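Local coordinates for protein ribosomal RNA small subunit methyltransferase E (Thermotoga maritima, PDB 1Z85) that probably methylates the N3 position of a specific uridine in 16S ribosomal RNA of the assembled 30S subunit, with S-adenosyl-L-methionine as methyl donor, at residues E85-V90 and L109-I114; E113-K118 and K149-E154; G160-L165 and T183-P188; F101-C106 and I133-A138. All coordinates share one frame; numbering follows the deposited sequence.

Contact 1 (E85-V90 and L109-I114); sequences EKLSVV and LGVDEI
Asp112 sets CG anti to its own carbonyl carbon and beside its backbone N (chi1 -61°), which brings the carboxylate across to the chain of 85-90. There Asp112 OD2 receives Leu87 N at 3.0 Å on its anti lone pair, in a nearly straight bond (169° at the hydrogen). Leu87 holds CG anti to the backbone N (chi1 174°), so that CD2 meets Val111 CG2 at 3.8 Å, the two side chains crossing at about a right angle. Val111 CG2 is pressed harder against Val89 CG2, a tight carbon pair at 3.4 Å. The carbonyl of Leu87 is gripped twice, by Asp112 N at 2.9 Å and by Glu113 N at 3.3 Å, both in the carbonyl plane. Beyond this fork the strands run parallel, and Val89 N reaches Glu113 O at 3.0 Å, almost along the C=O axis. On the Ser88 side of the sheet, Ser88 OG rests on Glu113 CB at 3.8 Å. Lys86 turns its amine to Pro83 O. An alanine in place of Asp112 removes the acceptor of Leu87 N and the salt-bridge partner of Lys233, and would probably loosen the start of the strand pairing. With a backbone N-H and the amine of Lys233 both directed at OD2, the carboxylate is likely to stay ionised at the point where the chain returns from helix 96-108 to strand 113-117.

Contact 2 (E113-K118 and K149-E154); sequences EIFFHK and KVSFLE
Phe116, Ile114 and Val150 form the apolar centre on one face of this parallel pair. Ile114 CG2 lies 3.7 Å above the plane of the Phe116 ring, offset toward its rim, while Phe116 CE2 meets Val150 CB at 3.9 Å and Val150 points the same way alongside. Ile103 and Ala131, from the two helices on this face, close over the same phenyl group. On the other face the Phe115 ring has CD1 3.8 Å from Ser151 CB, and Phe115 CB touches Leu153 CB at 4.0 Å. Between these layers run four backbone hydrogen bonds, the shortest from Phe116 N to Ser151 O at 2.8 Å; the last, from Leu153 N to Phe116 O, comes from above the carbonyl plane. Polar groups gather at both ends. One water donates a hydrogen bond to Glu113 OE1 and is weakly hydrogen-bonded to Ser151 OG; another links Lys118 N with Leu153 O. His117 sets CG anti to its backbone N (chi1 -171°), so its ring edge meets the chain: CD2 is 3.0 Å from Leu153 O, and NE2 makes a weak hydrogen bond to Glu154 O at 3.4 Å. An alanine here has no ring to meet Leu153 O and Glu154 O or to pack edge-to-face with Phe119, and would probably leave the chain at 153-154 less firmly held. Strand 113-117, helix 128-142 and strand 149-152 make a beta-alpha-beta unit of the alpha/beta knot fold.

Contact 3 (G160-L165 and T183-P188); sequences GNVITL and TVVVGP
The flat groups in this contact are the peptide units of two parallel strands, whose edges meet through five hydrogen bonds. Val162, Thr164, Thr183 and Val185 project from one face of the sheet; Ile163, Leu165, Val184 and Val186 from the other. Ile163 turns both its N-H and its C=O to the 183-186 strand: Ile163 N gives to Thr183 O at 2.9 Å, and Ile163 O receives Val185 N at 2.9 Å, each donor nearly along the C=O axis. Further on, Leu165 N lies in the carbonyl plane of Val185 O, and Gly187 N in that of Leu165 O at 3.0 Å. A CB on Gly187 would sit tightly against Leu165 O. Across the face, Val162 CG1, anti to its backbone N, meets Val185 CG2 at 3.6 Å, the two side chains crossing obliquely. Thr164 OG1 stands beside Val185 CB at 3.9 Å and is hydrogen-bonded to Thr204 OG1. At the start of the strands a water donates to Asn161 O and accepts from Thr183 OG1, both at 2.9 Å. Strand 87-92 lies beyond 182-186, and strand 205-206 beyond 161-165, while helix 216-230 covers the Val184 and Leu165 face through Ile227 and Thr223.

Contact 4 (F101-C106 and I133-A138); sequences FLIEKC and IVVREA
The tight part of this helix pair centres on the methyl group CG2 of Ile103. Anti to its own backbone N, Ile103 CG2 enters between two valines, 3.6 Å from Val135 CG2 and 3.8 Å from Val134 CG1, crossing both side chains at about a right angle. Val134 CG1, itself anti to its backbone N, also bears on the aliphatic part of Glu104, with CG at 3.6 Å. The contact is small: the axes of these two segments stay 9.0 Å apart and cross at -43°, and a few side chains span the distance. Toward the partly exposed side the packing slackens: Glu104 CG comes no nearer than 4.2 Å to Ala138 CB, although here the backbones approach most closely. The extended Glu104 chain leads its carboxylate past Val134 to a water that donates both to Glu104 OE2, at 3.1 Å, and to Val134 O, at 2.7 Å. That carbonyl already accepts Ala138 N within its own helix, so two donors share it, and Glu104 OE2 has a second partner in the salt bridge with Arg100 NE. No direct hydrogen bond joins the two segments. Between 101-106 and 133-138 the contact therefore rests on methyl packing on the sheet side and a water bridge on the partly exposed side, where the arginine and the water would probably keep the glutamate ionised.

How the contacts relate
Contacts 1, 2 and 3 belong to one parallel sheet, whereas contact 4 pairs two helices lying on one side of it. Contacts 1 and 2 share strand 113-117 and Glu113 and Ile114; contact 1 meets contact 3 through backbone hydrogen bonds between Ser88 or Val90 and Val184. Contacts 3 and 4 are the most buried. Contact 3 relies on backbone hydrogen bonds flanked by short branched side chains, contact 4 on methyl packing and a water; contact 1 adds a carboxylate to its backbone hydrogen bonds. Contact 2 is at the outer strand of this chain's sheet and adds waters and a histidine edge. Cys106 and Val135 of contact 4 pack on Ile114 and Val150, joining the helix layer to contacts 1 and 2.

Contact 1 (E85-V90 and L109-I114)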
# COMPACT_ATOMS: atom_id res chain seq x y z
N GLU B 85 -22.41 -1.47 12.90
CA GLU B 85 -22.33 -0.80 11.60
C GLU B 85 -21.24 -1.35 10.67
O GLU B 85 -20.07 -1.48 11.02
CB GLU B 85 -22.40 0.72 11.76
CG GLU B 85 -21.26 1.59 11.30
CD GLU B 85 -21.57 3.05 11.65
OE1 GLU B 85 -22.76 3.42 11.56
OE2 GLU B 85 -20.64 3.80 12.04
N LYS B 86 -21.68 -1.74 9.49
CA LYS B 86 -20.84 -2.51 8.59
C LYS B 86 -20.13 -1.57 7.63
O LYS B 86 -20.67 -0.54 7.22
CB LYS B 86 -21.63 -3.55 7.79
CG LYS B 86 -22.64 -4.39 8.58
CD LYS B 86 -22.28 -5.88 8.66
CE LYS B 86 -23.36 -6.66 9.44
NZ LYS B 86 -23.61 -6.14 10.83
N LEU B 87 -18.90 -1.96 7.30
CA LEU B 87 -18.15 -1.39 6.19
C LEU B 87 -18.18 -2.39 5.03
O LEU B 87 -17.72 -3.52 5.15
CB LEU B 87 -16.73 -1.09 6.64
CG LEU B 87 -15.78 -0.62 5.52
CD1 LEU B 87 -16.26 0.66 4.88
CD2 LEU B 87 -14.41 -0.44 6.08
N SER B 88 -18.74 -1.97 3.91
CA SER B 88 -18.88 -2.84 2.72
C SER B 88 -18.01 -2.26 1.59
O SER B 88 -17.87 -1.04 1.48
CB SER B 88 -20.35 -2.94 2.29
OG SER B 88 -21.15 -3.41 3.37
N VAL B 89 -17.42 -3.13 0.78
CA VAL B 89 -16.67 -2.72 -0.38
C VAL B 89 -17.16 -3.49 -1.60
O VAL B 89 -17.32 -4.71 -1.55
CB VAL B 89 -15.15 -2.96 -0.16
CG1 VAL B 89 -14.35 -2.56 -1.34
CG2 VAL B 89 -14.62 -2.12 1.07
N VAL B 90 -17.37 -2.79 -2.71
CA VAL B 90 -17.63 -3.42 -4.01
C VAL B 90 -16.30 -3.53 -4.72
O VAL B 90 -15.66 -2.50 -5.01
CB VAL B 90 -18.56 -2.61 -4.86
CG1 VAL B 90 -18.72 -3.25 -6.21
CG2 VAL B 90 -19.90 -2.48 -4.15
N LEU B 109 -8.00 -4.39 6.35
CA LEU B 109 -8.51 -3.08 6.74
C LEU B 109 -9.87 -3.12 7.42
O LEU B 109 -10.57 -2.09 7.51
CB LEU B 109 -8.61 -2.15 5.50
CG LEU B 109 -7.24 -1.88 4.84
CD1 LEU B 109 -7.37 -1.16 3.52
CD2 LEU B 109 -6.36 -1.10 5.79
N GLY B 110 -10.26 -4.28 7.89
CA GLY B 110 -11.48 -4.37 8.68
C GLY B 110 -12.80 -4.25 7.95
O GLY B 110 -13.85 -4.02 8.57
N VAL B 111 -12.80 -4.41 6.64
CA VAL B 111 -14.05 -4.50 5.90
C VAL B 111 -14.87 -5.72 6.35
O VAL B 111 -14.31 -6.80 6.56
CB VAL B 111 -13.77 -4.53 4.36
CG1 VAL B 111 -14.98 -4.89 3.56
CG2 VAL B 111 -13.15 -3.22 3.90
N ASP B 112 -16.18 -5.52 6.51
CA ASP B 112 -17.13 -6.56 6.97
C ASP B 112 -17.78 -7.38 5.84
O ASP B 112 -18.02 -8.56 6.02
CB ASP B 112 -18.24 -5.93 7.83
CG ASP B 112 -17.69 -5.26 9.06
OD1 ASP B 112 -17.03 -5.92 9.88
OD2 ASP B 112 -17.86 -4.05 9.20
N GLU B 113 -18.03 -6.75 4.69
CA GLU B 113 -18.62 -7.41 3.52
C GLU B 113 -17.96 -7.02 2.20
O GLU B 113 -17.80 -5.84 1.92
CB GLU B 113 -20.12 -7.10 3.39
CG GLU B 113 -20.89 -7.39 4.65
CD GLU B 113 -22.14 -8.27 4.44
OE1 GLU B 113 -22.33 -8.91 3.33
OE2 GLU B 113 -22.91 -8.34 5.45
N ILE B 114 -17.60 -8.03 1.40
CA ILE B 114 -17.09 -7.83 0.04
C ILE B 114 -18.20 -8.23 -0.97
O ILE B 114 -18.85 -9.28 -0.84
CB ILE B 114 -15.86 -8.69 -0.18
CG1 ILE B 114 -14.87 -8.44 0.97
CG2 ILE B 114 -15.25 -8.42 -1.56
CD1 ILE B 114 -13.63 -9.28 0.89

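Contact 2 (E113-K118 and K149-E154)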
# COMPACT_ATOMS: atom_id res chain seq x y z
N GLU B 113 -18.03 -6.75 4.69
CA GLU B 113 -18.62 -7.41 3.52
C GLU B 113 -17.96 -7.02 2.20
O GLU B 113 -17.80 -5.84 1.92
CB GLU B 113 -20.12 -7.10 3.39
CG GLU B 113 -20.89 -7.39 4.65
CD GLU B 113 -22.14 -8.27 4.44
OE1 GLU B 113 -22.33 -8.91 3.33
OE2 GLU B 113 -22.91 -8.34 5.45
N ILE B 114 -17.60 -8.03 1.40
CA ILE B 114 -17.09 -7.83 0.04
C ILE B 114 -18.20 -8.23 -0.97
O ILE B 114 -18.85 -9.28 -0.84
CB ILE B 114 -15.86 -8.69 -0.18
CG1 ILE B 114 -14.87 -8.44 0.97
CG2 ILE B 114 -15.25 -8.42 -1.56
CD1 ILE B 114 -13.63 -9.28 0.89
N PHE B 115 -18.40 -7.37 -1.97
CA PHE B 115 -19.37 -7.59 -3.05
C PHE B 115 -18.62 -7.56 -4.36
O PHE B 115 -17.94 -6.57 -4.70
CB PHE B 115 -20.48 -6.53 -3.05
CG PHE B 115 -21.38 -6.60 -1.86
CD1 PHE B 115 -22.50 -7.39 -1.88
CD2 PHE B 115 -21.09 -5.86 -0.70
CE1 PHE B 115 -23.34 -7.45 -0.77
CE2 PHE B 115 -21.88 -5.95 0.42
CZ PHE B 115 -23.03 -6.72 0.40
N PHE B 116 -18.74 -8.64 -5.11
CA PHE B 116 -18.07 -8.76 -6.41
C PHE B 116 -18.98 -8.35 -7.55
O PHE B 116 -19.98 -9.02 -7.83
CB PHE B 116 -17.56 -10.20 -6.58
CG PHE B 116 -16.46 -10.53 -5.65
CD1 PHE B 116 -15.27 -9.86 -5.74
CD2 PHE B 116 -16.62 -11.48 -4.68
CE1 PHE B 116 -14.26 -10.16 -4.89
CE2 PHE B 116 -15.58 -11.79 -3.81
CZ PHE B 116 -14.44 -11.15 -3.91
N HIS B 117 -18.58 -7.30 -8.26
CA HIS B 117 -19.32 -6.82 -9.41
C HIS B 117 -18.48 -6.81 -10.71
O HIS B 117 -17.34 -6.42 -10.75
CB HIS B 117 -19.91 -5.42 -9.08
CG HIS B 117 -20.87 -4.90 -10.11
ND1 HIS B 117 -20.55 -3.87 -10.98
CD2 HIS B 117 -22.14 -5.27 -10.43
CE1 HIS B 117 -21.57 -3.65 -11.79
NE2 HIS B 117 -22.56 -4.45 -11.45
N LYS B 118 -19.08 -7.29 -11.77
CA LYS B 118 -18.48 -7.22 -13.08
C LYS B 118 -18.97 -5.93 -13.79
O LYS B 118 -20.12 -5.82 -14.28
CB LYS B 118 -18.86 -8.49 -13.85
CG LYS B 118 -18.10 -8.80 -15.17
CD LYS B 118 -19.09 -9.65 -16.07
CE LYS B 118 -18.45 -10.36 -17.27
NZ LYS B 118 -19.12 -11.70 -17.60
N LYS B 149 -17.71 -11.51 4.87
CA LYS B 149 -18.55 -12.28 4.00
C LYS B 149 -18.23 -11.86 2.57
O LYS B 149 -17.74 -10.77 2.37
CB LYS B 149 -20.04 -11.99 4.27
CG LYS B 149 -20.49 -11.97 5.72
CD LYS B 149 -20.17 -13.24 6.50
CE LYS B 149 -20.83 -13.20 7.91
NZ LYS B 149 -20.28 -14.20 8.89
N VAL B 150 -18.49 -12.75 1.59
CA VAL B 150 -18.34 -12.46 0.16
C VAL B 150 -19.66 -12.79 -0.55
O VAL B 150 -20.32 -13.73 -0.20
CB VAL B 150 -17.16 -13.23 -0.51
CG1 VAL B 150 -15.79 -12.80 0.14
CG2 VAL B 150 -17.37 -14.72 -0.43
N SER B 151 -20.06 -11.92 -1.49
CA SER B 151 -21.28 -12.05 -2.24
C SER B 151 -21.04 -11.54 -3.67
O SER B 151 -20.02 -10.84 -3.94
CB SER B 151 -22.37 -11.19 -1.61
OG SER B 151 -22.57 -11.54 -0.25
N PHE B 152 -21.92 -11.94 -4.57
CA PHE B 152 -22.01 -11.32 -5.88
C PHE B 152 -22.96 -10.14 -5.77
O PHE B 152 -23.81 -10.10 -4.88
CB PHE B 152 -22.53 -12.28 -6.94
CG PHE B 152 -21.65 -13.48 -7.19
CD1 PHE B 152 -20.45 -13.33 -7.85
CD2 PHE B 152 -22.08 -14.78 -6.83
CE1 PHE B 152 -19.66 -14.42 -8.11
CE2 PHE B 152 -21.28 -15.89 -7.10
CZ PHE B 152 -20.05 -15.69 -7.73
N LEU B 153 -22.81 -9.15 -6.64
CA LEU B 153 -23.70 -7.99 -6.66
C LEU B 153 -24.15 -7.79 -8.09
O LEU B 153 -23.30 -7.61 -8.99
CB LEU B 153 -22.92 -6.74 -6.18
CG LEU B 153 -23.76 -5.44 -6.20
CD1 LEU B 153 -24.86 -5.52 -5.17
CD2 LEU B 153 -22.94 -4.20 -6.02
N GLU B 154 -25.45 -7.84 -8.36
CA GLU B 154 -25.89 -7.71 -9.74
C GLU B 154 -25.91 -6.25 -10.25
O GLU B 154 -25.55 -5.97 -11.40
CB GLU B 154 -27.27 -8.36 -9.97
CG GLU B 154 -27.63 -8.47 -11.47
CD GLU B 154 -26.78 -9.48 -12.32
OE1 GLU B 154 -25.85 -10.19 -11.81
OE2 GLU B 154 -27.10 -9.56 -13.53
O HOH W 1 -23.42 -11.94 2.92
O HOH W 2 -21.80 -8.54 -11.76

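Contact 3 (G160-L165 and T183-P188)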
# COMPACT_ATOMS: atom_id res chain seq x y z
N GLY B 160 -27.94 3.87 1.84
CA GLY B 160 -27.04 4.52 2.75
C GLY B 160 -25.95 5.30 2.05
O GLY B 160 -26.02 5.60 0.86
N ASN B 161 -24.94 5.62 2.83
CA ASN B 161 -23.80 6.40 2.40
C ASN B 161 -22.95 5.55 1.47
O ASN B 161 -22.50 4.51 1.88
CB ASN B 161 -23.00 6.79 3.65
CG ASN B 161 -22.20 8.04 3.48
OD1 ASN B 161 -21.90 8.45 2.37
ND2 ASN B 161 -21.84 8.65 4.58
N VAL B 162 -22.77 5.98 0.22
CA VAL B 162 -21.84 5.33 -0.70
C VAL B 162 -20.77 6.31 -1.17
O VAL B 162 -21.04 7.47 -1.47
CB VAL B 162 -22.56 4.74 -1.92
CG1 VAL B 162 -21.64 3.80 -2.70
CG2 VAL B 162 -23.88 4.00 -1.50
N ILE B 163 -19.53 5.81 -1.19
CA ILE B 163 -18.36 6.55 -1.66
C ILE B 163 -17.78 5.78 -2.85
O ILE B 163 -17.52 4.57 -2.73
CB ILE B 163 -17.25 6.57 -0.58
CG1 ILE B 163 -17.77 7.02 0.77
CG2 ILE B 163 -16.08 7.49 -1.02
CD1 ILE B 163 -18.04 8.45 0.84
N THR B 164 -17.56 6.46 -3.97
CA THR B 164 -16.99 5.81 -5.16
C THR B 164 -15.54 6.25 -5.35
O THR B 164 -15.26 7.44 -5.43
CB THR B 164 -17.81 6.13 -6.41
OG1 THR B 164 -19.14 5.64 -6.23
CG2 THR B 164 -17.22 5.46 -7.65
N LEU B 165 -14.63 5.29 -5.37
CA LEU B 165 -13.26 5.49 -5.79
C LEU B 165 -13.10 5.34 -7.33
O LEU B 165 -12.97 4.23 -7.86
CB LEU B 165 -12.33 4.48 -5.09
CG LEU B 165 -10.86 4.43 -5.56
CD1 LEU B 165 -10.20 5.84 -5.59
CD2 LEU B 165 -10.08 3.45 -4.66
N THR B 183 -20.72 2.00 2.13
CA THR B 183 -20.24 1.19 1.02
C THR B 183 -19.21 1.97 0.20
O THR B 183 -19.49 3.10 -0.20
CB THR B 183 -21.43 0.79 0.10
OG1 THR B 183 -22.38 0.09 0.90
CG2 THR B 183 -21.01 -0.11 -1.02
N VAL B 184 -18.02 1.38 0.01
CA VAL B 184 -17.03 1.92 -0.91
C VAL B 184 -17.04 1.10 -2.18
O VAL B 184 -16.96 -0.11 -2.12
CB VAL B 184 -15.59 1.82 -0.33
CG1 VAL B 184 -14.63 2.57 -1.21
CG2 VAL B 184 -15.53 2.35 1.13
N VAL B 185 -17.13 1.78 -3.32
CA VAL B 185 -17.22 1.17 -4.66
C VAL B 185 -15.88 1.44 -5.31
O VAL B 185 -15.60 2.57 -5.69
CB VAL B 185 -18.37 1.84 -5.51
CG1 VAL B 185 -18.42 1.34 -6.95
CG2 VAL B 185 -19.70 1.62 -4.88
N VAL B 186 -14.99 0.44 -5.33
CA VAL B 186 -13.74 0.53 -6.09
C VAL B 186 -14.00 0.37 -7.62
O VAL B 186 -14.54 -0.63 -8.08
CB VAL B 186 -12.75 -0.55 -5.63
CG1 VAL B 186 -11.46 -0.47 -6.44
CG2 VAL B 186 -12.47 -0.43 -4.11
N GLY B 187 -13.55 1.31 -8.41
CA GLY B 187 -13.82 1.28 -9.84
C GLY B 187 -13.02 0.26 -10.63
O GLY B 187 -11.94 -0.20 -10.19
N PRO B 188 -13.53 -0.11 -11.81
CA PRO B 188 -12.85 -1.09 -12.64
C PRO B 188 -11.61 -0.55 -13.38
O PRO B 188 -11.45 0.65 -13.59
CB PRO B 188 -13.94 -1.50 -13.64
CG PRO B 188 -14.75 -0.27 -13.81
CD PRO B 188 -14.75 0.40 -12.45
O HOH W 3 -24.05 2.02 2.18

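Contact 4 (F101-C106 and I133-A138)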
# COMPACT_ATOMS: atom_id res chain seq x y z
N PHE B 101 -5.46 -8.85 -4.59
CA PHE B 101 -4.97 -7.69 -3.82
C PHE B 101 -6.07 -6.94 -3.09
O PHE B 101 -5.97 -6.69 -1.89
CB PHE B 101 -4.19 -6.70 -4.73
CG PHE B 101 -3.79 -5.44 -4.04
CD1 PHE B 101 -2.68 -5.41 -3.21
CD2 PHE B 101 -4.56 -4.30 -4.15
CE1 PHE B 101 -2.35 -4.23 -2.51
CE2 PHE B 101 -4.26 -3.16 -3.47
CZ PHE B 101 -3.16 -3.10 -2.63
N LEU B 102 -7.16 -6.64 -3.79
CA LEU B 102 -8.24 -5.90 -3.18
C LEU B 102 -8.93 -6.68 -2.08
O LEU B 102 -9.22 -6.13 -1.02
CB LEU B 102 -9.27 -5.45 -4.20
CG LEU B 102 -8.82 -4.39 -5.22
CD1 LEU B 102 -9.91 -4.23 -6.30
CD2 LEU B 102 -8.56 -3.08 -4.51
N ILE B 103 -9.24 -7.95 -2.35
CA ILE B 103 -9.74 -8.83 -1.32
C ILE B 103 -8.82 -8.93 -0.08
O ILE B 103 -9.30 -8.93 1.04
CB ILE B 103 -9.85 -10.26 -1.86
CG1 ILE B 103 -10.84 -10.33 -3.03
CG2 ILE B 103 -10.31 -11.20 -0.76
CD1 ILE B 103 -10.71 -11.64 -3.81
N GLU B 104 -7.52 -9.04 -0.29
CA GLU B 104 -6.57 -9.16 0.83
C GLU B 104 -6.58 -7.93 1.70
O GLU B 104 -6.55 -7.99 2.95
CB GLU B 104 -5.16 -9.45 0.31
CG GLU B 104 -4.92 -10.96 0.00
CD GLU B 104 -3.57 -11.34 -0.71
OE1 GLU B 104 -2.68 -10.48 -0.95
OE2 GLU B 104 -3.47 -12.54 -1.06
N LYS B 105 -6.62 -6.79 1.04
CA LYS B 105 -6.72 -5.48 1.71
C LYS B 105 -7.99 -5.28 2.42
O LYS B 105 -8.01 -4.69 3.49
CB LYS B 105 -6.52 -4.36 0.69
CG LYS B 105 -5.03 -3.97 0.48
CD LYS B 105 -4.11 -5.18 0.50
CE LYS B 105 -2.82 -4.93 1.18
NZ LYS B 105 -2.07 -6.21 1.48
N CYS B 106 -9.09 -5.75 1.85
CA CYS B 106 -10.36 -5.74 2.58
C CYS B 106 -10.34 -6.51 3.91
O CYS B 106 -10.91 -6.07 4.91
CB CYS B 106 -11.47 -6.33 1.72
SG CYS B 106 -12.09 -5.24 0.44
N ILE B 133 -10.91 -18.68 -0.28
CA ILE B 133 -9.55 -19.07 0.12
C ILE B 133 -8.62 -17.86 0.35
O ILE B 133 -7.76 -17.89 1.23
CB ILE B 133 -8.94 -20.05 -0.92
CG1 ILE B 133 -9.70 -21.38 -0.85
CG2 ILE B 133 -7.43 -20.31 -0.67
CD1 ILE B 133 -9.42 -22.27 -2.01
N VAL B 134 -8.77 -16.82 -0.46
CA VAL B 134 -7.89 -15.65 -0.34
C VAL B 134 -8.23 -14.99 0.98
O VAL B 134 -7.34 -14.59 1.72
CB VAL B 134 -8.10 -14.61 -1.51
CG1 VAL B 134 -7.27 -13.36 -1.27
CG2 VAL B 134 -7.73 -15.18 -2.86
N VAL B 135 -9.52 -14.84 1.26
CA VAL B 135 -9.99 -14.34 2.57
C VAL B 135 -9.48 -15.17 3.76
O VAL B 135 -8.94 -14.65 4.74
CB VAL B 135 -11.54 -14.32 2.60
CG1 VAL B 135 -12.04 -14.16 4.03
CG2 VAL B 135 -12.04 -13.21 1.67
N ARG B 136 -9.65 -16.47 3.67
CA ARG B 136 -9.16 -17.35 4.71
C ARG B 136 -7.66 -17.12 4.94
O ARG B 136 -7.22 -16.95 6.04
CB ARG B 136 -9.42 -18.80 4.31
CG ARG B 136 -8.98 -19.79 5.34
CD ARG B 136 -8.42 -21.04 4.73
NE ARG B 136 -9.49 -21.78 4.08
CZ ARG B 136 -9.54 -23.10 3.96
NH1 ARG B 136 -8.59 -23.90 4.45
NH2 ARG B 136 -10.60 -23.63 3.36
N GLU B 137 -6.86 -17.18 3.89
CA GLU B 137 -5.41 -17.16 4.09
C GLU B 137 -5.00 -15.81 4.65
O GLU B 137 -4.19 -15.76 5.55
CB GLU B 137 -4.64 -17.49 2.79
CG GLU B 137 -4.83 -18.98 2.28
CD GLU B 137 -4.31 -20.08 3.25
OE1 GLU B 137 -3.78 -19.77 4.34
OE2 GLU B 137 -4.42 -21.27 2.93
N ALA B 138 -5.58 -14.73 4.15
CA ALA B 138 -5.33 -13.38 4.70
C ALA B 138 -5.74 -13.23 6.16
O ALA B 138 -4.97 -12.71 6.99
CB ALA B 138 -6.04 -12.32 3.86
O HOH W 4 -4.87 -14.57 0.76